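Local coordinates for oxidoreductase (PDB 3HJ9) that binds flavin mononucleotide and probably acts as an oxidoreductase of the nitroreductase family, at the interface of chains A and B. Sequence-based numbering; all coordinates share one arbitrary frame. Chains: chain A/B, Oxidoreductase.

The interface of chains A and B. Residues chain A 70, 75-76, 84; chain B 46-47.
In the two-fold interface of this nitroreductase-family flavoprotein, the short helix 42-48 of chain B lays B:Leu46 and B:Trp47 against A:Trp70, on helix 62-73, and A:Asn76, on strand 75-77. FMN-binding nitroreductases are typically dimers, so the pairing is probably the biological one; the symmetry repeats the patch with the chains exchanged. It illustrates how a directional bond and an aromatic contact can share the work of docking a helix end.

The two indoles meet obliquely, their planes inclined by roughly 40°, with the benzo corner of A:Trp70 (CZ2 and CH2) over a face of B:Trp47 and CZ2 above its centre. Their closest modelled approach is too short to be reliable. The side chains themselves, as distinct from their ring planes, run at about a right angle to one another. A:Trp70 CG stands anti to the backbone N (chi1 -178°), beside the carbonyl carbon, and from there the benzo end of the indole reaches B:Trp47. Beside this contact, CZ3 of the same ring packs on B:Leu46 CB at 3.6 Å, the two side chains running past each other in opposite directions.

Polar recognition falls to A:Asn76. Its carboxamide ND2 donates to the backbone O of B:Leu46 over 2.8 Å, in a nearly straight bond (170° at H). The acceptor lies in the amide plane and the donor in the carbonyl plane, so both groups are well aligned for the bond. The backbone of A:Asn76 also takes part: its CA packs 3.8 Å from B:Trp47 CE3, and its carbonyl O lies at the edge of that indole, in the ring plane.

A second shell positions A:Trp70. Its indole NE1 donates to A:Val75 O at 2.9 Å, approaching from above the carbonyl plane, which ties the ring's rotation to strand 75-77. The methyl CG2 of A:Thr84 sits against one face near the rim, while its hydroxyl OG1 donates to A:Trp70 O at 3.2 Å.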
loop_
_atom_site.group_PDB
_atom_site.type_symbol
_atom_site.label_atom_id
_atom_site.label_comp_id
_atom_site.label_asym_id
_atom_site.label_seq_id
_atom_site.Cartn_x
_atom_site.Cartn_y
_atom_site.Cartn_z
ATOM N N TRP A 70 8.034 7.574 -10.668
ATOM C CA TRP A 70 7.510 6.504 -11.529
ATOM C C TRP A 70 7.087 5.259 -10.700
ATOM O O TRP A 70 6.027 4.660 -10.975
ATOM C CB TRP A 70 8.510 6.137 -12.612
ATOM C CG TRP A 70 7.980 5.097 -13.506
ATOM C CD1 TRP A 70 7.165 5.269 -14.580
ATOM C CD2 TRP A 70 8.206 3.705 -13.382
ATOM N NE1 TRP A 70 6.850 4.053 -15.135
ATOM C CE2 TRP A 70 7.477 3.070 -14.414
ATOM C CE3 TRP A 70 8.952 2.924 -12.487
ATOM C CZ2 TRP A 70 7.484 1.689 -14.595
ATOM C CZ3 TRP A 70 8.967 1.535 -12.666
ATOM C CH2 TRP A 70 8.245 0.936 -13.721
ATOM N N VAL A 75 3.150 5.471 -15.218
ATOM C CA VAL A 75 2.474 4.653 -16.227
ATOM C C VAL A 75 3.403 3.473 -16.530
ATOM O O VAL A 75 4.565 3.664 -16.828
ATOM C CB VAL A 75 2.173 5.441 -17.506
ATOM C CG1 VAL A 75 1.722 4.515 -18.695
ATOM C CG2 VAL A 75 1.134 6.561 -17.191
ATOM N N ASN A 76 2.893 2.259 -16.409
ATOM C CA ASN A 76 3.679 1.032 -16.723
ATOM C C ASN A 76 3.145 0.292 -17.925
ATOM O O ASN A 76 3.804 -0.617 -18.398
ATOM C CB ASN A 76 3.855 0.120 -15.479
ATOM C CG ASN A 76 2.552 -0.475 -14.946
ATOM O OD1 ASN A 76 1.449 -0.228 -15.446
ATOM N ND2 ASN A 76 2.688 -1.284 -13.918
ATOM N N THR A 84 1.719 1.825 -12.002
ATOM C CA THR A 84 2.526 0.922 -11.191
ATOM C C THR A 84 1.790 0.462 -9.941
ATOM O O THR A 84 2.187 -0.540 -9.388
ATOM C CB THR A 84 3.854 1.588 -10.761
ATOM O OG1 THR A 84 3.528 2.835 -10.167
ATOM C CG2 THR A 84 4.794 1.807 -11.997
ATOM N N LEU B 46 7.679 -3.634 -10.870
ATOM C CA LEU B 46 6.864 -2.401 -11.019
ATOM C C LEU B 46 6.295 -2.258 -12.434
ATOM O O LEU B 46 5.087 -1.905 -12.596
ATOM C CB LEU B 46 7.663 -1.135 -10.628
ATOM C CG LEU B 46 7.896 -1.000 -9.138
ATOM C CD1 LEU B 46 9.057 0.038 -8.827
ATOM C CD2 LEU B 46 6.558 -0.645 -8.428
ATOM N N TRP B 47 7.140 -2.582 -13.425
ATOM C CA TRP B 47 6.740 -2.563 -14.844
ATOM C C TRP B 47 5.637 -3.579 -15.144
ATOM O O TRP B 47 4.766 -3.291 -15.956
ATOM C CB TRP B 47 7.918 -2.761 -15.835
ATOM C CG TRP B 47 8.706 -1.501 -16.126
ATOM C CD1 TRP B 47 9.935 -1.177 -15.649
ATOM C CD2 TRP B 47 8.295 -0.392 -16.944
ATOM N NE1 TRP B 47 10.301 0.069 -16.085
ATOM C CE2 TRP B 47 9.332 0.560 -16.909
ATOM C CE3 TRP B 47 7.148 -0.102 -17.682
ATOM C CZ2 TRP B 47 9.266 1.774 -17.582
ATOM C CZ3 TRP B 47 7.088 1.106 -18.360
ATOM C CH2 TRP B 47 8.137 2.028 -18.301
#